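Local coordinates for odorant-binding protein 47 (Anopheles gambiae, PDB 3PM2) that binds hydrophobic odorants such as menthol, citronellal and indole and is thought to carry them through the aqueous fluid around olfactory sensory dendrites, at residues Glu17-Val25 / Tyr81-Trp92; Tyr67-Leu77 / Cys130-Leu138. All blocks are in the same frame, centred on the assembly; numbering follows the deposited sequence.

The two contacts lie about 20 Å apart, centre to centre, and both rest on helix 74-85: interaction 2 takes in its first turn, interaction 1 its last. They meet where L24 and Y81 of interaction 1 pack on L77 and L138 of interaction 2. Both are partly buried: interaction 1 lies farther from the chain centre but has the larger buried share (six of eleven touching residues, against three of nine), and aromatic faces carry much of it, joined by one direct hydrogen bond, a bridging water and a disulfide sulfur. Interaction 2 sets a beta hairpin on the start of helix 133-147 by aliphatic packing and a glycine over an imidazole, with no direct hydrogen bond between its segments.

Interaction 1: residues Glu17-Val25 / Tyr81-Trp92; sequences ECCVTPFLV and YLDSTKSMAPEW. Unlike the reference sequence in segment 81-92: D83 (reference Ala).
P22 lies over the indole of W92, its CD 3.8 Å from the centroid of the six-membered ring in a CH-pi contact, while its CG leans on the methyl CG2 of T85. The methyl of M88 reaches the same indole face, brought there by the bend about its last torsion (chi3 76°); M88 CE also lies 3.2 Å from V20 O. At the ring's edge, in its plane, C19 SG comes within 3.6 Å of W92 CZ2, a Cys sulfur-aromatic contact. Farther along, L24 CB sits above the phenol ring of Y81, offset toward the rim, and S84 CB is centred over the F23 ring, only 6° off its normal. Here an extended segment leading to helix 27-44 is laid across the end of helix 74-85, the turn that follows and the start of helix 92-109, part of the disulfide-braced helical fold of a C-plus odorant-binding protein. The direct polar link is F23 N to S84 OG at 3.0 Å. Placed between its backbone N and carbonyl carbon (chi1 72°), that hydroxyl donates to Y81 O in the carbonyl plane, and two bonds thus hold OG. A water joins V20 O to W92 NE1. In the next shell C19 is tied to C149 and C18 to C160, while helix 133-147 packs against Y81 through M141 and L145, and T96 touches P22.

Interaction 2: residues Tyr67-Leu77 / Cys130-Leu138; sequences YSNGKIDREAL and CHPISGTIL
G70 CA rests on the imidazole of H131 in a CH-pi contact, centred over one face, 3.4 Å from the ring centroid, an approach that a residue lacking a side chain makes possible. The ring is held from within its own segment, where I133 N donates to H131 ND1 at 3.0 Å with an angle of 164° and lies in the ring plane. NE2 has a further, weak hydrogen bond to E115, which may add to the hold of the ND1 bond on the ring's rotation. Y67 crosses H131 at about a right angle, and its OH comes 3.2 Å from H131 CB. With CG trans to the backbone N (chi1 173°), the phenol runs along the hairpin toward its turn, where G70 N donates weakly to the same hydroxyl. I133 CG2 meets this ring at its edge, 3.8 Å from Y67 CE1, and the OG of S134 approaches obliquely. I72 and I133 run past each other in opposite directions, CG1 against CG1, and I72 CD1 reaches S134 OG at 3.4 Å. Toward the buried side, L77 CD1 touches I137 CG2, extending the apolar seam one turn along helix 133-147. F104 of helix 92-109 also packs on I72, and M61 of helix 55-63 on Y67. The C55-C130 disulfide ties the approach to helix 133-147 back to helix 55-63. The whole is a two-stranded antiparallel hairpin, closed by a type I' turn from S68 to K71, resting on a helix N-terminus at which the H131 side chain provides a capping bond.

Interaction 1: residues Glu17-Val25 / Tyr81-Trp92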
loop_
_atom_site.group_PDB
_atom_site.type_symbol
_atom_site.label_atom_id
_atom_site.label_comp_id
_atom_site.label_asym_id
_atom_site.label_seq_id
_atom_site.Cartn_x
_atom_site.Cartn_y
_atom_site.Cartn_z
ATOM N N GLU A 17 8.430 -9.584 10.929
ATOM C CA GLU A 17 8.617 -10.786 11.739
ATOM C C GLU A 17 7.832 -11.999 11.205
ATOM O O GLU A 17 8.059 -13.123 11.646
ATOM C CB GLU A 17 8.308 -10.490 13.204
ATOM C CG GLU A 17 9.338 -9.564 13.825
ATOM C CD GLU A 17 9.061 -9.115 15.243
ATOM O OE1 GLU A 17 8.072 -9.593 15.845
ATOM O OE2 GLU A 17 9.849 -8.290 15.758
ATOM N N CYS A 18 6.911 -11.762 10.249
ATOM C CA CYS A 18 6.148 -12.805 9.568
ATOM C C CYS A 18 6.798 -13.140 8.241
ATOM O O CYS A 18 6.836 -14.307 7.877
ATOM C CB CYS A 18 4.700 -12.381 9.374
ATOM S SG CYS A 18 3.812 -12.151 10.924
ATOM N N CYS A 19 7.226 -12.113 7.486
ATOM C CA CYS A 19 7.887 -12.274 6.185
ATOM C C CYS A 19 8.671 -11.021 5.855
ATOM O O CYS A 19 8.147 -9.913 6.013
ATOM C CB CYS A 19 6.882 -12.604 5.075
ATOM S SG CYS A 19 7.660 -12.977 3.474
ATOM N N VAL A 20 9.903 -11.186 5.335
ATOM C CA VAL A 20 10.701 -10.062 4.885
ATOM C C VAL A 20 10.321 -9.870 3.413
ATOM O O VAL A 20 10.536 -10.762 2.594
ATOM C CB VAL A 20 12.223 -10.254 5.129
ATOM C CG1 VAL A 20 13.009 -9.057 4.611
ATOM C CG2 VAL A 20 12.511 -10.477 6.614
ATOM N N THR A 21 9.684 -8.742 3.096
ATOM C CA THR A 21 9.168 -8.487 1.745
ATOM C C THR A 21 9.959 -7.389 1.020
ATOM O O THR A 21 10.572 -6.532 1.665
ATOM C CB THR A 21 7.677 -8.038 1.832
ATOM O OG1 THR A 21 7.601 -6.918 2.689
ATOM C CG2 THR A 21 6.732 -9.126 2.350
ATOM N N PRO A 22 9.896 -7.344 -0.329
ATOM C CA PRO A 22 10.514 -6.230 -1.060
ATOM C C PRO A 22 9.860 -4.902 -0.664
ATOM O O PRO A 22 8.728 -4.876 -0.147
ATOM C CB PRO A 22 10.190 -6.565 -2.521
ATOM C CG PRO A 22 10.004 -8.043 -2.528
ATOM C CD PRO A 22 9.236 -8.270 -1.265
ATOM N N PHE A 23 10.563 -3.805 -0.893
ATOM C CA PHE A 23 10.017 -2.479 -0.580
ATOM C C PHE A 23 10.398 -1.486 -1.664
ATOM O O PHE A 23 11.349 -1.713 -2.419
ATOM C CB PHE A 23 10.506 -2.005 0.800
ATOM C CG PHE A 23 12.010 -1.923 0.955
ATOM C CD1 PHE A 23 12.711 -0.790 0.543
ATOM C CD2 PHE A 23 12.719 -2.948 1.570
ATOM C CE1 PHE A 23 14.094 -0.711 0.693
ATOM C CE2 PHE A 23 14.106 -2.869 1.725
ATOM C CZ PHE A 23 14.788 -1.756 1.281
ATOM N N LEU A 24 9.697 -0.362 -1.694
ATOM C CA LEU A 24 9.912 0.727 -2.644
ATOM C C LEU A 24 10.552 1.938 -1.914
ATOM O O LEU A 24 11.156 2.804 -2.553
ATOM C CB LEU A 24 8.508 1.025 -3.235
ATOM C CG LEU A 24 7.975 2.403 -3.514
ATOM C CD1 LEU A 24 6.860 2.322 -4.508
ATOM C CD2 LEU A 24 7.371 2.969 -2.309
ATOM N N VAL A 25 10.409 1.992 -0.577
ATOM C CA VAL A 25 10.900 3.081 0.269
ATOM C C VAL A 25 11.476 2.508 1.552
ATOM O O VAL A 25 10.943 1.538 2.066
ATOM C CB VAL A 25 9.727 4.082 0.542
ATOM C CG1 VAL A 25 9.914 4.870 1.820
ATOM C CG2 VAL A 25 9.563 5.050 -0.605
ATOM N N TYR A 81 11.628 -1.443 -6.607
ATOM C CA TYR A 81 11.267 -2.729 -6.009
ATOM C C TYR A 81 12.315 -3.784 -6.311
ATOM O O TYR A 81 12.790 -4.434 -5.384
ATOM C CB TYR A 81 9.902 -3.198 -6.503
ATOM C CG TYR A 81 8.762 -2.730 -5.641
ATOM C CD1 TYR A 81 8.633 -3.161 -4.326
ATOM C CD2 TYR A 81 7.776 -1.891 -6.157
ATOM C CE1 TYR A 81 7.582 -2.717 -3.523
ATOM C CE2 TYR A 81 6.736 -1.430 -5.367
ATOM C CZ TYR A 81 6.628 -1.862 -4.056
ATOM O OH TYR A 81 5.577 -1.392 -3.304
ATOM N N LEU A 82 12.769 -3.880 -7.591
ATOM C CA LEU A 82 13.808 -4.838 -7.970
ATOM C C LEU A 82 15.125 -4.608 -7.248
ATOM O O LEU A 82 15.813 -5.587 -6.928
ATOM C CB LEU A 82 14.027 -4.947 -9.488
ATOM C CG LEU A 82 12.934 -5.657 -10.306
ATOM C CD1 LEU A 82 13.362 -5.771 -11.760
ATOM C CD2 LEU A 82 12.631 -7.050 -9.757
ATOM N N ASP A 83 15.474 -3.353 -6.971
ATOM C CA ASP A 83 16.650 -3.052 -6.158
ATOM C C ASP A 83 16.581 -3.721 -4.806
ATOM O O ASP A 83 17.499 -4.318 -4.406
ATOM C CB ASP A 83 16.907 -1.560 -5.926
ATOM C CG ASP A 83 18.269 -1.269 -5.146
ATOM O OD1 ASP A 83 19.364 -1.517 -5.698
ATOM O OD2 ASP A 83 18.256 -0.740 -4.004
ATOM N N SER A 84 15.454 -3.615 -4.113
ATOM C CA SER A 84 15.311 -4.249 -2.795
ATOM C C SER A 84 15.427 -5.788 -2.838
ATOM O O SER A 84 15.839 -6.386 -1.843
ATOM C CB SER A 84 14.009 -3.829 -2.122
ATOM O OG SER A 84 12.884 -4.430 -2.744
ATOM N N THR A 85 15.083 -6.416 -3.981
ATOM C CA THR A 85 15.105 -7.886 -4.140
ATOM C C THR A 85 16.478 -8.482 -4.462
ATOM O O THR A 85 16.631 -9.700 -4.360
ATOM C CB THR A 85 14.071 -8.354 -5.203
ATOM O OG1 THR A 85 14.536 -8.001 -6.509
ATOM C CG2 THR A 85 12.684 -7.790 -4.969
ATOM N N LYS A 86 17.470 -7.650 -4.868
ATOM C CA LYS A 86 18.787 -8.123 -5.307
ATOM C C LYS A 86 19.523 -9.022 -4.307
ATOM O O LYS A 86 20.254 -9.918 -4.732
ATOM C CB LYS A 86 19.668 -6.978 -5.846
ATOM C CG LYS A 86 20.204 -6.022 -4.782
ATOM C CD LYS A 86 20.809 -4.764 -5.394
ATOM C CE LYS A 86 21.047 -3.682 -4.371
ATOM N NZ LYS A 86 22.337 -3.838 -3.660
ATOM N N SER A 87 19.336 -8.786 -2.990
ATOM C CA SER A 87 19.976 -9.607 -1.961
ATOM C C SER A 87 18.971 -10.491 -1.216
ATOM O O SER A 87 19.321 -11.151 -0.226
ATOM C CB SER A 87 20.819 -8.752 -1.020
ATOM O OG SER A 87 21.877 -8.134 -1.734
ATOM N N MET A 88 17.728 -10.545 -1.727
ATOM C CA MET A 88 16.675 -11.381 -1.180
ATOM C C MET A 88 16.654 -12.759 -1.844
ATOM O O MET A 88 17.405 -12.975 -2.801
ATOM C CB MET A 88 15.326 -10.682 -1.325
ATOM C CG MET A 88 15.226 -9.418 -0.513
ATOM S SD MET A 88 13.584 -8.657 -0.647
ATOM C CE MET A 88 12.643 -9.724 0.413
ATOM N N ALA A 89 15.784 -13.692 -1.351
ATOM C CA ALA A 89 15.617 -15.029 -1.938
ATOM C C ALA A 89 15.242 -14.866 -3.438
ATOM O O ALA A 89 14.529 -13.912 -3.774
ATOM C CB ALA A 89 14.525 -15.785 -1.198
ATOM N N PRO A 90 15.749 -15.740 -4.346
ATOM C CA PRO A 90 15.512 -15.532 -5.791
ATOM C C PRO A 90 14.063 -15.592 -6.235
ATOM O O PRO A 90 13.734 -15.072 -7.305
ATOM C CB PRO A 90 16.375 -16.600 -6.465
ATOM C CG PRO A 90 16.609 -17.633 -5.416
ATOM C CD PRO A 90 16.640 -16.895 -4.109
ATOM N N GLU A 91 13.196 -16.191 -5.412
ATOM C CA GLU A 91 11.750 -16.260 -5.668
ATOM C C GLU A 91 11.123 -14.864 -5.804
ATOM O O GLU A 91 10.147 -14.696 -6.532
ATOM C CB GLU A 91 11.031 -16.985 -4.530
ATOM C CG GLU A 91 11.339 -18.474 -4.451
ATOM C CD GLU A 91 12.616 -18.888 -3.747
ATOM O OE1 GLU A 91 13.448 -18.015 -3.414
ATOM O OE2 GLU A 91 12.814 -20.110 -3.584
ATOM N N TRP A 92 11.681 -13.876 -5.099
ATOM C CA TRP A 92 11.155 -12.510 -5.094
ATOM C C TRP A 92 11.165 -11.744 -6.410
ATOM O O TRP A 92 10.297 -10.894 -6.596
ATOM C CB TRP A 92 11.745 -11.697 -3.954
ATOM C CG TRP A 92 11.257 -12.132 -2.596
ATOM C CD1 TRP A 92 11.998 -12.732 -1.620
ATOM C CD2 TRP A 92 9.931 -11.969 -2.051
ATOM N NE1 TRP A 92 11.223 -12.947 -0.498
ATOM C CE2 TRP A 92 9.942 -12.525 -0.749
ATOM C CE3 TRP A 92 8.713 -11.487 -2.570
ATOM C CZ2 TRP A 92 8.811 -12.538 0.074
ATOM C CZ3 TRP A 92 7.585 -11.489 -1.744
ATOM C CH2 TRP A 92 7.637 -12.024 -0.447
HETATM O O HOH W 1 11.827 -13.089 2.372
#

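Interaction 2: residues Tyr67-Leu77 / Cys130-Leu138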
loop_
_atom_site.group_PDB
_atom_site.type_symbol
_atom_site.label_atom_id
_atom_site.label_comp_id
_atom_site.label_asym_id
_atom_site.label_seq_id
_atom_site.Cartn_x
_atom_site.Cartn_y
_atom_site.Cartn_z
ATOM N N TYR A 67 5.396 9.921 -8.382
ATOM C CA TYR A 67 4.063 10.462 -8.637
ATOM C C TYR A 67 4.100 11.769 -9.427
ATOM O O TYR A 67 4.873 12.643 -9.095
ATOM C CB TYR A 67 3.281 10.643 -7.317
ATOM C CG TYR A 67 1.959 11.351 -7.518
ATOM C CD1 TYR A 67 0.896 10.715 -8.156
ATOM C CD2 TYR A 67 1.810 12.700 -7.188
ATOM C CE1 TYR A 67 -0.299 11.392 -8.418
ATOM C CE2 TYR A 67 0.608 13.377 -7.418
ATOM C CZ TYR A 67 -0.439 12.721 -8.040
ATOM O OH TYR A 67 -1.604 13.386 -8.316
ATOM N N SER A 68 3.191 11.929 -10.420
ATOM C CA SER A 68 3.044 13.179 -11.179
ATOM C C SER A 68 1.643 13.313 -11.759
ATOM O O SER A 68 1.257 12.485 -12.572
ATOM C CB SER A 68 4.090 13.264 -12.285
ATOM O OG SER A 68 4.040 14.552 -12.881
ATOM N N ASN A 69 0.878 14.350 -11.350
ATOM C CA ASN A 69 -0.461 14.626 -11.894
ATOM C C ASN A 69 -1.271 13.370 -12.261
ATOM O O ASN A 69 -1.551 13.138 -13.444
ATOM C CB ASN A 69 -0.353 15.555 -13.131
ATOM C CG ASN A 69 0.048 16.970 -12.814
ATOM O OD1 ASN A 69 -0.484 17.602 -11.899
ATOM N ND2 ASN A 69 0.996 17.496 -13.570
ATOM N N GLY A 70 -1.560 12.549 -11.255
ATOM C CA GLY A 70 -2.382 11.357 -11.392
ATOM C C GLY A 70 -1.752 10.135 -12.010
ATOM O O GLY A 70 -2.468 9.166 -12.282
ATOM N N LYS A 71 -0.413 10.135 -12.190
ATOM C CA LYS A 71 0.275 8.997 -12.781
ATOM C C LYS A 71 1.440 8.550 -11.918
ATOM O O LYS A 71 2.103 9.382 -11.306
ATOM C CB LYS A 71 0.833 9.320 -14.182
ATOM C CG LYS A 71 -0.211 9.727 -15.226
ATOM C CD LYS A 71 -1.129 8.588 -15.655
ATOM C CE LYS A 71 -2.169 9.081 -16.637
ATOM N NZ LYS A 71 -3.129 8.010 -17.015
ATOM N N ILE A 72 1.696 7.235 -11.935
ATOM C CA ILE A 72 2.829 6.595 -11.252
ATOM C C ILE A 72 3.805 6.113 -12.319
ATOM O O ILE A 72 3.385 5.528 -13.314
ATOM C CB ILE A 72 2.381 5.447 -10.293
ATOM C CG1 ILE A 72 1.441 5.953 -9.157
ATOM C CG2 ILE A 72 3.596 4.639 -9.757
ATOM C CD1 ILE A 72 2.108 6.960 -8.083
ATOM N N ASP A 73 5.106 6.398 -12.134
ATOM C CA ASP A 73 6.141 6.003 -13.087
ATOM C C ASP A 73 6.433 4.522 -12.869
ATOM O O ASP A 73 7.187 4.166 -11.961
ATOM C CB ASP A 73 7.391 6.881 -12.876
ATOM C CG ASP A 73 8.581 6.620 -13.792
ATOM O OD1 ASP A 73 8.628 5.536 -14.425
ATOM O OD2 ASP A 73 9.499 7.460 -13.816
ATOM N N ARG A 74 5.803 3.658 -13.676
ATOM C CA ARG A 74 5.975 2.206 -13.553
ATOM C C ARG A 74 7.432 1.734 -13.733
ATOM O O ARG A 74 7.879 0.843 -13.017
ATOM C CB ARG A 74 5.023 1.458 -14.511
ATOM C CG ARG A 74 5.120 -0.048 -14.363
ATOM C CD ARG A 74 4.083 -0.752 -15.188
ATOM N NE ARG A 74 4.315 -2.187 -15.139
ATOM C CZ ARG A 74 3.429 -3.096 -15.510
ATOM N NH1 ARG A 74 2.233 -2.724 -15.965
ATOM N NH2 ARG A 74 3.725 -4.382 -15.432
ATOM N N GLU A 75 8.174 2.344 -14.664
ATOM C CA GLU A 75 9.568 1.967 -14.929
ATOM C C GLU A 75 10.436 2.212 -13.692
ATOM O O GLU A 75 11.084 1.285 -13.211
ATOM C CB GLU A 75 10.113 2.692 -16.171
ATOM C CG GLU A 75 9.459 2.257 -17.483
ATOM C CD GLU A 75 7.979 2.590 -17.650
ATOM O OE1 GLU A 75 7.544 3.664 -17.167
ATOM O OE2 GLU A 75 7.244 1.743 -18.208
ATOM N N ALA A 76 10.376 3.430 -13.133
ATOM C CA ALA A 76 11.135 3.790 -11.945
ATOM C C ALA A 76 10.670 3.000 -10.722
ATOM O O ALA A 76 11.512 2.592 -9.922
ATOM C CB ALA A 76 11.040 5.283 -11.688
ATOM N N LEU A 77 9.335 2.758 -10.580
ATOM C CA LEU A 77 8.824 1.978 -9.453
ATOM C C LEU A 77 9.375 0.550 -9.506
ATOM O O LEU A 77 9.772 0.007 -8.473
ATOM C CB LEU A 77 7.279 1.971 -9.441
ATOM C CG LEU A 77 6.624 1.062 -8.391
ATOM C CD1 LEU A 77 5.378 1.695 -7.865
ATOM C CD2 LEU A 77 6.280 -0.304 -8.993
ATOM N N CYS A 130 -5.923 13.873 -1.876
ATOM C CA CYS A 130 -4.789 13.299 -2.619
ATOM C C CYS A 130 -5.337 12.454 -3.744
ATOM O O CYS A 130 -6.440 11.899 -3.623
ATOM C CB CYS A 130 -3.882 12.476 -1.702
ATOM S SG CYS A 130 -2.920 13.493 -0.544
ATOM N N HIS A 131 -4.577 12.358 -4.843
ATOM C CA HIS A 131 -5.020 11.527 -5.949
ATOM C C HIS A 131 -4.989 10.064 -5.489
ATOM O O HIS A 131 -4.025 9.656 -4.858
ATOM C CB HIS A 131 -4.123 11.723 -7.188
ATOM C CG HIS A 131 -4.720 11.174 -8.459
ATOM N ND1 HIS A 131 -4.759 9.807 -8.717
ATOM C CD2 HIS A 131 -5.210 11.834 -9.535
ATOM C CE1 HIS A 131 -5.289 9.682 -9.923
ATOM N NE2 HIS A 131 -5.585 10.876 -10.451
ATOM N N PRO A 132 -6.032 9.251 -5.760
ATOM C CA PRO A 132 -6.013 7.863 -5.258
ATOM C C PRO A 132 -4.988 6.931 -5.908
ATOM O O PRO A 132 -4.776 5.839 -5.376
ATOM C CB PRO A 132 -7.434 7.362 -5.535
ATOM C CG PRO A 132 -8.265 8.589 -5.770
ATOM C CD PRO A 132 -7.312 9.568 -6.422
ATOM N N ILE A 133 -4.381 7.307 -7.043
ATOM C CA ILE A 133 -3.455 6.365 -7.716
ATOM C C ILE A 133 -2.336 5.842 -6.801
ATOM O O ILE A 133 -2.054 4.632 -6.815
ATOM C CB ILE A 133 -2.898 6.872 -9.081
ATOM C CG1 ILE A 133 -2.283 5.731 -9.931
ATOM C CG2 ILE A 133 -1.907 8.019 -8.918
ATOM C CD1 ILE A 133 -3.232 4.506 -10.268
ATOM N N SER A 134 -1.690 6.730 -6.033
ATOM C CA SER A 134 -0.564 6.273 -5.196
ATOM C C SER A 134 -0.967 5.155 -4.217
ATOM O O SER A 134 -0.274 4.144 -4.126
ATOM C CB SER A 134 0.071 7.440 -4.455
ATOM O OG SER A 134 0.620 8.397 -5.346
ATOM N N GLY A 135 -2.074 5.361 -3.506
ATOM C CA GLY A 135 -2.585 4.386 -2.548
ATOM C C GLY A 135 -3.063 3.114 -3.233
ATOM O O GLY A 135 -2.858 2.018 -2.712
ATOM N N THR A 136 -3.705 3.247 -4.402
ATOM C CA THR A 136 -4.190 2.064 -5.151
ATOM C C THR A 136 -3.010 1.125 -5.418
ATOM O O THR A 136 -3.096 -0.064 -5.114
ATOM C CB THR A 136 -4.860 2.504 -6.451
ATOM O OG1 THR A 136 -5.926 3.405 -6.117
ATOM C CG2 THR A 136 -5.397 1.333 -7.250
ATOM N N ILE A 137 -1.900 1.673 -5.933
ATOM C CA ILE A 137 -0.709 0.880 -6.255
ATOM C C ILE A 137 -0.027 0.347 -5.020
ATOM O O ILE A 137 0.241 -0.873 -4.923
ATOM C CB ILE A 137 0.276 1.663 -7.191
ATOM C CG1 ILE A 137 -0.398 2.056 -8.552
ATOM C CG2 ILE A 137 1.585 0.870 -7.444
ATOM C CD1 ILE A 137 -0.796 0.852 -9.477
ATOM N N LEU A 138 0.276 1.249 -4.071
ATOM C CA LEU A 138 1.028 0.891 -2.881
ATOM C C LEU A 138 0.321 -0.121 -1.976
ATOM O O LEU A 138 0.964 -1.070 -1.488
ATOM C CB LEU A 138 1.470 2.158 -2.105
ATOM C CG LEU A 138 2.496 1.951 -0.981
ATOM C CD1 LEU A 138 3.842 1.416 -1.532
ATOM C CD2 LEU A 138 2.725 3.272 -0.202
#